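Local coordinates for protein 2-oxoadipate dioxygenase/decarboxylase (Pseudomonas putida, PDB 6W1G) that uses an iron(II) centre and dioxygen to decarboxylate and hydroxylate 2-oxoadipate, forming D-2-hydroxyglutarate in D-lysine catabolism, at residues 14-19 and 184-189; 21-26 and 222-227; 112-117 and 125-130; 190-195 and 272-277. One frame throughout, in Å; residues are numbered along the deposited sequence.

Contact 1 of 4, residues 14-19 and 184-189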
# COMPACT_ATOMS: atom_id res chain seq x y z
N ALA A 14 7.76 0.68 -12.58
CA ALA A 14 8.79 1.51 -11.92
C ALA A 14 8.82 2.90 -12.50
O ALA A 14 8.94 3.90 -11.77
CB ALA A 14 10.15 0.83 -12.05
N GLN A 15 8.72 3.00 -13.83
CA GLN A 15 8.72 4.31 -14.48
C GLN A 15 7.50 5.14 -14.10
O GLN A 15 7.59 6.36 -13.88
CB GLN A 15 8.78 4.11 -15.98
CG GLN A 15 10.14 3.68 -16.48
CD GLN A 15 10.16 3.30 -17.92
OE1 GLN A 15 9.11 3.21 -18.57
NE2 GLN A 15 11.34 3.04 -18.44
N PHE A 16 6.34 4.49 -14.01
CA PHE A 16 5.13 5.18 -13.62
C PHE A 16 5.21 5.69 -12.19
O PHE A 16 4.85 6.84 -11.91
CB PHE A 16 3.92 4.25 -13.80
CG PHE A 16 2.61 4.85 -13.42
CD1 PHE A 16 1.94 5.71 -14.27
CD2 PHE A 16 2.02 4.57 -12.22
CE1 PHE A 16 0.72 6.29 -13.92
CE2 PHE A 16 0.81 5.14 -11.87
CZ PHE A 16 0.17 6.01 -12.72
N SER A 17 5.69 4.85 -11.27
CA SER A 17 5.84 5.27 -9.88
C SER A 17 6.75 6.49 -9.81
O SER A 17 6.49 7.47 -9.09
CB SER A 17 6.41 4.14 -9.08
OG SER A 17 6.61 4.54 -7.74
N ALA A 18 7.89 6.44 -10.52
CA ALA A 18 8.82 7.57 -10.49
C ALA A 18 8.21 8.83 -11.08
O ALA A 18 8.40 9.94 -10.53
CB ALA A 18 10.10 7.22 -11.25
N ALA A 19 7.46 8.69 -12.18
CA ALA A 19 6.82 9.87 -12.79
C ALA A 19 5.74 10.43 -11.88
O ALA A 19 5.56 11.65 -11.79
CB ALA A 19 6.26 9.51 -14.17
N GLN A 184 2.98 8.65 -19.68
CA GLN A 184 2.60 10.06 -19.67
C GLN A 184 1.09 10.23 -19.78
O GLN A 184 0.51 11.12 -19.13
CB GLN A 184 3.33 10.78 -20.77
CG GLN A 184 4.84 10.96 -20.44
CD GLN A 184 5.22 11.55 -19.03
OE1 GLN A 184 4.66 12.56 -18.56
NE2 GLN A 184 6.16 10.89 -18.35
N GLU A 185 0.45 9.42 -20.62
CA GLU A 185 -0.99 9.54 -20.77
C GLU A 185 -1.72 9.09 -19.54
O GLU A 185 -2.72 9.70 -19.14
CB GLU A 185 -1.43 8.77 -22.01
CG GLU A 185 -0.96 9.36 -23.30
CD GLU A 185 -1.59 10.71 -23.65
OE1 GLU A 185 -2.69 11.03 -23.16
OE2 GLU A 185 -0.98 11.45 -24.46
N ALA A 186 -1.27 7.99 -18.95
CA ALA A 186 -1.89 7.52 -17.71
C ALA A 186 -1.77 8.54 -16.60
O ALA A 186 -2.69 8.71 -15.80
CB ALA A 186 -1.22 6.23 -17.27
N LEU A 187 -0.63 9.22 -16.52
CA LEU A 187 -0.41 10.18 -15.45
C LEU A 187 -1.44 11.29 -15.47
O LEU A 187 -1.81 11.81 -14.42
CB LEU A 187 0.99 10.75 -15.62
CG LEU A 187 1.65 11.44 -14.44
CD1 LEU A 187 1.84 10.48 -13.33
CD2 LEU A 187 2.99 12.01 -14.91
N HIS A 188 -1.93 11.65 -16.66
CA HIS A 188 -2.91 12.72 -16.72
C HIS A 188 -4.15 12.42 -15.89
O HIS A 188 -4.78 13.34 -15.35
CB HIS A 188 -3.32 12.95 -18.17
CG HIS A 188 -2.27 13.56 -19.04
ND1 HIS A 188 -1.48 14.61 -18.63
CD2 HIS A 188 -1.93 13.29 -20.32
CE1 HIS A 188 -0.67 14.96 -19.63
NE2 HIS A 188 -0.93 14.18 -20.66
N THR A 189 -4.49 11.13 -15.74
CA THR A 189 -5.67 10.75 -14.98
C THR A 189 -5.60 11.24 -13.55
O THR A 189 -6.64 11.49 -12.95
CB THR A 189 -5.85 9.24 -15.04
OG1 THR A 189 -6.04 8.88 -16.40
CG2 THR A 189 -7.06 8.77 -14.33
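Phe16 and Ala19 of one helix meet Ala186 and Leu187 of another, and the joint is held by apolar packing. One corner of the Phe16 ring does most of the reaching: CE1 lies 3.9 Å from the CB of Ala186 and 4.4 Å from the CD1 of Leu187. CB leaves the backbone to the side, and CG, anti to the backbone N (chi1 180°), starts the ring toward the other helix. One turn on, the Ala19 CB sits 4.2 Å from Leu187 CD2. Both methyls of Leu187 lie against Ala19, and CD1 also reaches the Phe16 ring.

Two nitrogens border the apolar packing. The backbone N of Leu187 lies near the plane of the Phe16 ring, at its edge, 4.1 Å from CE1. At the exposed margin, Gln184 NE2 comes within 4.4 Å of the CB of Ala19, but its hydrogen bond is to Glu180. Met20 and Met23 also pack on Leu187, and Met91 and Phe190 on Phe16.

The axes approach to 10.3 Å and cross at -48°, near the -50° class of helix packing common in globular proteins; here it joins helix 9-27 to the C-terminal end of helix 176-188.

Contact 2 of 4, residues 21-26 and 222-227. With NI (nickel (II) ion), chain B.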
# COMPACT_ATOMS: atom_id res chain seq x y z
N SER A 21 5.74 10.29 -8.63
CA SER A 21 6.42 10.96 -7.53
C SER A 21 6.90 12.34 -7.94
O SER A 21 6.74 13.31 -7.20
CB SER A 21 7.57 10.08 -7.05
OG SER A 21 8.17 10.64 -5.89
N LEU A 22 7.49 12.45 -9.11
CA LEU A 22 7.93 13.77 -9.56
C LEU A 22 6.75 14.72 -9.75
O LEU A 22 6.83 15.90 -9.40
CB LEU A 22 8.72 13.62 -10.85
CG LEU A 22 10.07 12.97 -10.54
CD1 LEU A 22 10.88 13.04 -11.81
CD2 LEU A 22 10.90 13.54 -9.37
N MET A 23 5.65 14.23 -10.32
CA MET A 23 4.49 15.09 -10.53
C MET A 23 3.92 15.56 -9.19
O MET A 23 3.63 16.75 -9.00
CB MET A 23 3.41 14.31 -11.29
CG MET A 23 2.10 15.07 -11.43
SD MET A 23 0.84 14.23 -12.39
CE MET A 23 0.26 13.05 -11.16
N TYR A 24 3.77 14.63 -8.25
CA TYR A 24 3.21 14.95 -6.95
C TYR A 24 4.11 15.93 -6.20
O TYR A 24 3.62 16.84 -5.53
CB TYR A 24 2.95 13.65 -6.17
CG TYR A 24 2.24 13.85 -4.86
CD1 TYR A 24 0.91 14.30 -4.80
CD2 TYR A 24 2.88 13.60 -3.68
CE1 TYR A 24 0.28 14.47 -3.61
CE2 TYR A 24 2.25 13.81 -2.47
CZ TYR A 24 0.95 14.23 -2.44
OH TYR A 24 0.34 14.40 -1.24
N LYS A 25 5.42 15.76 -6.31
CA LYS A 25 6.34 16.67 -5.64
C LYS A 25 6.18 18.08 -6.17
O LYS A 25 6.26 19.03 -5.40
CB LYS A 25 7.75 16.15 -5.82
CG LYS A 25 8.79 17.01 -5.12
CD LYS A 25 10.19 16.43 -5.26
CE LYS A 25 11.23 17.46 -4.85
NZ LYS A 25 12.62 16.92 -4.74
N GLN A 26 5.95 18.25 -7.46
CA GLN A 26 5.70 19.57 -8.03
C GLN A 26 4.39 20.14 -7.49
O GLN A 26 4.31 21.34 -7.19
CB GLN A 26 5.70 19.43 -9.55
CG GLN A 26 5.22 20.67 -10.28
CD GLN A 26 3.69 20.68 -10.52
OE1 GLN A 26 3.01 21.65 -10.20
NE2 GLN A 26 3.17 19.58 -11.08
N PRO A 222 -9.56 11.44 -10.66
CA PRO A 222 -9.02 10.90 -9.40
C PRO A 222 -7.62 11.39 -9.06
O PRO A 222 -6.61 10.69 -9.25
CB PRO A 222 -9.04 9.39 -9.65
CG PRO A 222 -8.82 9.26 -11.10
CD PRO A 222 -9.62 10.40 -11.70
N HIS A 223 -7.54 12.58 -8.54
CA HIS A 223 -6.25 13.14 -8.16
C HIS A 223 -5.65 12.34 -7.02
O HIS A 223 -6.33 11.58 -6.31
CB HIS A 223 -6.38 14.62 -7.79
CG HIS A 223 -7.45 14.92 -6.79
ND1 HIS A 223 -8.38 15.92 -7.00
CD2 HIS A 223 -7.75 14.37 -5.59
CE1 HIS A 223 -9.19 15.99 -5.96
NE2 HIS A 223 -8.84 15.05 -5.10
N ILE A 224 -4.35 12.50 -6.82
CA ILE A 224 -3.66 11.71 -5.80
C ILE A 224 -4.17 12.14 -4.43
O ILE A 224 -4.07 13.32 -4.04
CB ILE A 224 -2.14 11.91 -5.92
CG1 ILE A 224 -1.68 11.33 -7.26
CG2 ILE A 224 -1.43 11.27 -4.75
CD1 ILE A 224 -0.25 11.65 -7.60
N ASN A 225 -4.72 11.21 -3.68
CA ASN A 225 -5.14 11.50 -2.31
C ASN A 225 -3.95 11.53 -1.37
O ASN A 225 -3.90 12.35 -0.43
CB ASN A 225 -6.09 10.41 -1.84
CG ASN A 225 -6.61 10.64 -0.46
OD1 ASN A 225 -6.27 9.90 0.45
ND2 ASN A 225 -7.45 11.65 -0.29
N HIS A 226 -2.99 10.66 -1.61
CA HIS A 226 -1.67 10.77 -1.01
C HIS A 226 -0.74 9.84 -1.79
O HIS A 226 -1.18 8.91 -2.49
CB HIS A 226 -1.65 10.50 0.49
CG HIS A 226 -2.21 9.18 0.87
ND1 HIS A 226 -3.51 9.01 1.28
CD2 HIS A 226 -1.67 7.93 0.89
CE1 HIS A 226 -3.74 7.74 1.57
NE2 HIS A 226 -2.63 7.06 1.35
N LEU A 227 0.55 10.12 -1.66
CA LEU A 227 1.62 9.28 -2.14
C LEU A 227 2.56 9.07 -0.96
O LEU A 227 3.10 10.06 -0.44
CB LEU A 227 2.33 9.99 -3.26
CG LEU A 227 3.09 9.27 -4.24
CD1 LEU A 227 2.69 8.04 -4.78
CD2 LEU A 227 3.79 10.10 -5.22
NI NI B . -2.19 5.26 2.23
O HOH W 1 -2.21 14.72 -0.92
O HOH W 2 0.87 12.32 0.26
O HOH W 3 -3.87 4.33 1.24
O HOH W 4 -2.32 3.49 3.23
O HOH W 5 -3.85 5.47 3.78
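Tyr24 lays one side of its ring over both Leu227 and Ile224, the leucine under the CD2/CE2 half and the isoleucine beside the CD1/CE1 half. Leu227 CB approaches CD2 of the tyrosine at 3.7 Å and makes an off-centre CH-pi contact, 4.1 Å from the ring centroid and 30° off its normal. Ile224 puts its CG2 3.8 Å from CE1 of the same ring. Around this core, Met23, in the conformer given, brings CE 3.9 Å from the CD1 of Ile224, and Leu227 CD2 rests 3.6 Å from the CA of Ser21.

The phenol oxygen is bridged to the opposite backbone by two waters, each 2.6 Å from Tyr24 OH. One lies in the plane of the ring and donates to the carbonyl O of Asn225; the other accepts from the backbone N of Leu227. The tyrosine thus reaches both sides of His226 without bonding to it.

That histidine, which also binds 2-oxoadipate, turns away from the helix. CG stands between the backbone N and the carbonyl carbon (chi1 56°), and NE2 binds the nickel ion, which occupies the iron site. His70, Glu294 and three waters complete the coordination, a two-histidine, one-carboxylate centre. Backbone bonds of Asn225 and His226 to Ala72 position it more firmly than the weak bond from His226 ND1 to Asn225 OD1, seen in one conformer.

Farther out, Tyr31 of helix 29-48 meets the Tyr24 ring edge-to-face and bonds to Ser21 OG. Helix 9-27 packs against strand 226-229, an outermost strand of the five-stranded sheet, whose antiparallel neighbour is strand 69-75.

Contact 3 of 4, residues 112-117 and 125-130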
# COMPACT_ATOMS: atom_id res chain seq x y z
N ALA A 112 -6.30 -2.88 -3.50
CA ALA A 112 -5.02 -2.30 -3.88
C ALA A 112 -4.48 -3.03 -5.11
O ALA A 112 -4.40 -4.25 -5.13
CB ALA A 112 -3.99 -2.37 -2.77
N PHE A 113 -4.06 -2.27 -6.10
CA PHE A 113 -3.43 -2.83 -7.28
C PHE A 113 -1.93 -2.90 -7.03
O PHE A 113 -1.32 -1.89 -6.66
CB PHE A 113 -3.76 -1.98 -8.53
CG PHE A 113 -5.21 -2.04 -8.89
CD1 PHE A 113 -6.10 -1.08 -8.43
CD2 PHE A 113 -5.69 -3.03 -9.73
CE1 PHE A 113 -7.44 -1.13 -8.81
CE2 PHE A 113 -7.00 -3.07 -10.09
CZ PHE A 113 -7.88 -2.11 -9.63
N ARG A 114 -1.34 -4.07 -7.25
CA ARG A 114 0.07 -4.29 -7.00
C ARG A 114 0.53 -5.52 -7.76
O ARG A 114 -0.28 -6.36 -8.16
CB ARG A 114 0.40 -4.43 -5.50
CG ARG A 114 -0.26 -5.62 -4.82
CD ARG A 114 0.31 -5.77 -3.44
NE ARG A 114 -0.15 -6.91 -2.66
CZ ARG A 114 0.47 -8.10 -2.61
NH1 ARG A 114 1.46 -8.40 -3.42
NH2 ARG A 114 0.11 -8.98 -1.68
N ALA A 115 1.84 -5.66 -7.93
CA ALA A 115 2.42 -6.91 -8.38
C ALA A 115 2.33 -7.91 -7.24
O ALA A 115 2.13 -7.58 -6.08
CB ALA A 115 3.85 -6.68 -8.80
N VAL A 116 2.48 -9.18 -7.59
CA VAL A 116 2.18 -10.26 -6.66
C VAL A 116 3.36 -11.18 -6.32
O VAL A 116 3.32 -11.88 -5.30
CB VAL A 116 0.95 -11.07 -7.11
CG1 VAL A 116 -0.28 -10.16 -7.25
CG2 VAL A 116 1.27 -11.88 -8.35
N HIS A 117 4.39 -11.20 -7.12
CA HIS A 117 5.49 -12.14 -6.99
C HIS A 117 6.68 -11.35 -6.47
O HIS A 117 6.91 -10.22 -6.93
CB HIS A 117 5.78 -12.74 -8.34
CG HIS A 117 6.81 -13.79 -8.38
ND1 HIS A 117 8.15 -13.54 -8.22
CD2 HIS A 117 6.71 -15.11 -8.69
CE1 HIS A 117 8.83 -14.65 -8.42
NE2 HIS A 117 7.98 -15.62 -8.71
N PRO A 125 7.78 -2.22 -6.06
CA PRO A 125 6.69 -2.61 -5.18
C PRO A 125 5.56 -1.59 -5.16
O PRO A 125 4.72 -1.59 -4.25
CB PRO A 125 7.36 -2.68 -3.81
CG PRO A 125 8.31 -1.55 -3.89
CD PRO A 125 8.88 -1.57 -5.30
N PHE A 126 5.50 -0.73 -6.17
CA PHE A 126 4.45 0.29 -6.21
C PHE A 126 3.07 -0.33 -6.12
O PHE A 126 2.77 -1.31 -6.82
CB PHE A 126 4.58 1.09 -7.51
CG PHE A 126 3.68 2.24 -7.62
CD1 PHE A 126 3.74 3.29 -6.71
CD2 PHE A 126 2.78 2.33 -8.67
CE1 PHE A 126 2.91 4.40 -6.85
CE2 PHE A 126 1.97 3.44 -8.83
CZ PHE A 126 2.04 4.48 -7.91
N ARG A 127 2.22 0.29 -5.32
CA ARG A 127 0.82 -0.12 -5.19
C ARG A 127 -0.05 1.11 -5.28
O ARG A 127 0.38 2.19 -4.92
CB ARG A 127 0.40 -0.78 -3.86
CG ARG A 127 1.35 -1.68 -3.20
CD ARG A 127 2.08 -0.97 -2.08
NE ARG A 127 2.98 -1.86 -1.48
CZ ARG A 127 4.18 -1.52 -0.99
NH1 ARG A 127 4.99 -2.41 -0.48
NH2 ARG A 127 4.58 -0.25 -1.00
N VAL A 128 -1.29 0.92 -5.77
CA VAL A 128 -2.27 1.99 -5.76
C VAL A 128 -3.52 1.50 -5.05
O VAL A 128 -4.25 0.64 -5.58
CB VAL A 128 -2.59 2.57 -7.12
CG1 VAL A 128 -3.66 3.68 -6.97
CG2 VAL A 128 -1.34 3.13 -7.77
N PHE A 129 -3.76 2.03 -3.85
CA PHE A 129 -4.97 1.77 -3.09
C PHE A 129 -6.10 2.55 -3.74
O PHE A 129 -6.00 3.77 -3.89
CB PHE A 129 -4.77 2.24 -1.65
CG PHE A 129 -5.85 1.83 -0.70
CD1 PHE A 129 -6.95 2.64 -0.46
CD2 PHE A 129 -5.80 0.60 -0.08
CE1 PHE A 129 -7.92 2.23 0.42
CE2 PHE A 129 -6.79 0.21 0.81
CZ PHE A 129 -7.84 1.02 1.05
N THR A 130 -7.11 1.84 -4.23
CA THR A 130 -8.14 2.39 -5.10
C THR A 130 -9.50 2.19 -4.46
O THR A 130 -9.95 1.05 -4.27
CB THR A 130 -8.08 1.73 -6.45
OG1 THR A 130 -6.78 1.91 -7.01
CG2 THR A 130 -9.10 2.30 -7.42
O HOH W 6 3.75 -3.82 -6.79
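Phe113 and Val128 form an antiparallel hydrogen-bonded pair, with Phe113 N to Val128 O at 3.0 Å and Val128 N to Phe113 O at 2.9 Å, while Ala112 and Phe129 form the non-hydrogen-bonded pair beside it. The Val128 carbonyl also accepts from Thr130 OG1, at 3.2 Å; its two donors arrive from opposite faces of its plane. That same hydroxyl lies at the edge of the Phe113 ring, 3.4 Å from CD1.

On the other face, Ala112 CB touches Phe129 CD2 at 4.4 Å. Past the paired residues, the side chains of Arg114 and Arg127 meet near their roots, CB of Arg114 lying 3.7 Å from CG of Arg127. Their like-charged ends then diverge: Arg114 pairs with Asp398 and also donates to the carbonyl O of Ala115, while Arg127 bends at chi2 (100°), pairs with Glu397 and Glu68, and comes about 4 Å from the side chain of the metal ligand His70. Where the strands part, a water joins Ala115 N to Phe126 O.

This antiparallel pair is connected through helix 118-123. Strand 108-114 runs between 94-100 and 127-133, and the latter continues the sheet to 69-75. Helix 78-90 packs on the face bearing Phe113, Val128 and Thr130.

Contact 4 of 4, residues 190-195 and 272-277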
# COMPACT_ATOMS: atom_id res chain seq x y z
N PHE A 190 -4.38 11.35 -13.01
CA PHE A 190 -4.15 11.54 -11.58
C PHE A 190 -3.64 12.92 -11.22
O PHE A 190 -3.36 13.19 -10.04
CB PHE A 190 -3.16 10.48 -11.11
CG PHE A 190 -3.59 9.09 -11.52
CD1 PHE A 190 -4.75 8.53 -11.00
CD2 PHE A 190 -2.93 8.40 -12.50
CE1 PHE A 190 -5.18 7.32 -11.39
CE2 PHE A 190 -3.36 7.14 -12.90
CZ PHE A 190 -4.50 6.60 -12.34
N ARG A 191 -3.59 13.83 -12.18
CA ARG A 191 -3.12 15.17 -11.90
C ARG A 191 -4.17 15.98 -11.14
O ARG A 191 -5.38 15.79 -11.33
CB ARG A 191 -2.85 15.88 -13.21
CG ARG A 191 -1.63 15.48 -13.89
CD ARG A 191 -1.37 16.35 -15.13
NE ARG A 191 -0.30 15.73 -15.89
CZ ARG A 191 0.98 15.91 -15.62
NH1 ARG A 191 1.34 16.70 -14.63
NH2 ARG A 191 1.90 15.30 -16.35
N TRP A 192 -3.70 16.95 -10.36
CA TRP A 192 -4.61 17.85 -9.68
C TRP A 192 -5.17 18.87 -10.67
O TRP A 192 -4.42 19.45 -11.46
CB TRP A 192 -3.84 18.61 -8.59
CG TRP A 192 -4.73 19.52 -7.80
CD1 TRP A 192 -4.97 20.85 -8.02
CD2 TRP A 192 -5.53 19.15 -6.66
NE1 TRP A 192 -5.86 21.33 -7.09
CE2 TRP A 192 -6.21 20.31 -6.24
CE3 TRP A 192 -5.73 17.96 -5.97
CZ2 TRP A 192 -7.09 20.30 -5.16
CZ3 TRP A 192 -6.59 17.96 -4.87
CH2 TRP A 192 -7.26 19.12 -4.49
N HIS A 193 -6.48 19.13 -10.60
CA HIS A 193 -7.14 20.18 -11.38
C HIS A 193 -7.95 21.06 -10.44
O HIS A 193 -8.85 20.56 -9.77
CB HIS A 193 -8.05 19.58 -12.45
CG HIS A 193 -7.35 18.69 -13.41
ND1 HIS A 193 -7.41 17.31 -13.35
CD2 HIS A 193 -6.52 18.97 -14.45
CE1 HIS A 193 -6.66 16.79 -14.31
NE2 HIS A 193 -6.11 17.78 -14.98
N GLN A 194 -7.65 22.36 -10.40
CA GLN A 194 -8.33 23.24 -9.44
C GLN A 194 -9.76 23.59 -9.85
O GLN A 194 -10.57 23.94 -8.98
CB GLN A 194 -7.52 24.50 -9.15
CG GLN A 194 -7.41 25.47 -10.26
CD GLN A 194 -6.87 26.80 -9.78
OE1 GLN A 194 -5.91 26.87 -9.01
NE2 GLN A 194 -7.52 27.88 -10.21
N ASP A 195 -10.10 23.49 -11.13
CA ASP A 195 -11.42 23.89 -11.60
C ASP A 195 -12.42 22.76 -11.32
O ASP A 195 -12.37 21.71 -11.96
CB ASP A 195 -11.38 24.26 -13.08
CG ASP A 195 -10.90 25.69 -13.33
OD1 ASP A 195 -9.83 26.09 -12.81
OD2 ASP A 195 -11.59 26.42 -14.07
N LEU A 272 -0.80 20.45 2.11
CA LEU A 272 -0.99 21.67 1.34
C LEU A 272 -2.44 22.12 1.44
O LEU A 272 -3.36 21.30 1.40
CB LEU A 272 -0.61 21.42 -0.13
CG LEU A 272 -0.64 22.64 -1.03
CD1 LEU A 272 0.47 23.59 -0.72
CD2 LEU A 272 -0.55 22.18 -2.47
N GLN A 273 -2.66 23.43 1.56
CA GLN A 273 -3.99 24.00 1.41
C GLN A 273 -4.20 24.39 -0.05
O GLN A 273 -3.48 25.24 -0.57
CB GLN A 273 -4.17 25.20 2.32
CG GLN A 273 -5.61 25.69 2.45
CD GLN A 273 -6.57 24.73 3.17
OE1 GLN A 273 -6.19 23.64 3.63
NE2 GLN A 273 -7.82 25.16 3.29
N GLU A 274 -5.14 23.75 -0.71
CA GLU A 274 -5.43 24.04 -2.11
C GLU A 274 -6.68 24.89 -2.23
O GLU A 274 -7.50 25.00 -1.31
CB GLU A 274 -5.60 22.74 -2.90
CG GLU A 274 -4.31 22.31 -3.59
CD GLU A 274 -3.82 23.32 -4.65
OE1 GLU A 274 -4.52 24.32 -4.92
OE2 GLU A 274 -2.73 23.09 -5.23
N THR A 275 -6.81 25.53 -3.37
CA THR A 275 -7.99 26.32 -3.68
C THR A 275 -8.78 25.58 -4.74
O THR A 275 -8.20 24.92 -5.60
CB THR A 275 -7.57 27.72 -4.11
OG1 THR A 275 -6.47 27.60 -5.01
CG2 THR A 275 -7.14 28.52 -2.88
N VAL A 276 -10.09 25.63 -4.61
CA VAL A 276 -11.01 25.03 -5.56
C VAL A 276 -11.77 26.16 -6.21
O VAL A 276 -12.30 27.04 -5.51
CB VAL A 276 -12.00 24.09 -4.84
CG1 VAL A 276 -12.89 23.38 -5.85
CG2 VAL A 276 -11.28 23.11 -3.94
N ALA A 277 -11.83 26.16 -7.54
CA ALA A 277 -12.51 27.21 -8.27
C ALA A 277 -13.80 26.70 -8.89
O ALA A 277 -13.82 25.63 -9.50
CB ALA A 277 -11.62 27.72 -9.40
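The carbonyl O of Gln194 takes a hydrogen bond from the backbone N of Ala277 at 2.9 Å. The N-H points almost straight at the oxygen (178°), though the donor is tilted 33° from the carbonyl plane. It belongs to a single bridge pairing Asp195 with Ala277, and Ala277 has a further backbone bond to Ala196.

A second contact sets Trp192 against Glu274. The aliphatic part of the glutamate lies over one face of the indole near its rim: CG is 3.5 Å above the ring plane, and CB comes within 3.6 Å of CZ2. The two side chains run past each other in opposite directions. A bend at chi2 swings CD back along the ring, and the carboxylate and indole planes are 24° apart. Its OE1, through the anti lone pair, accepts from the backbone N of Thr275 at 3.0 Å, which steadies the carboxylate's rotation. Trp192 NE1 is buried here with no partner in the model, as is Thr275 O, which the CB of Gln194 covers at 3.6 Å. Beyond that CB, the side chains of Gln194 and Thr275 lie side by side, pointing the same way.

The other face of the indole stacks on His223, near CZ3, so that imidazole and Glu274 cover opposite faces at different ends of the ring. The Trp192 backbone N bonds to Glu27 at the end of helix 9-27. The loop between helices 176-188 and 200-209 is laid along the end of strand 264-275 and the residues just after it; that strand forms a two-stranded antiparallel ribbon with strand 288-298.

Helix 9-27 serves contacts 1 and 2, whose centres are about 10 Å apart; Leu187 CG of the first packs 3.6 Å from Met23 SD of the second. The chain then leads from 184-189 directly into 190-195, so contact 4 continues from contact 1, and it meets contact 2 where Trp192 CZ3 lies 3.4 Å from His223 CE1. Contact 3 joins through Phe126, just ahead of strand 127-133, whose CE2 touches Phe16 CD2 at 3.6 Å. Contact 2 supplies a metal ligand, while the Phe129 side chain of contact 3 comes within about 6 Å of the nickel. Contact 4 stands farther off, its Trp192 side chain about 10 Å from that of His226.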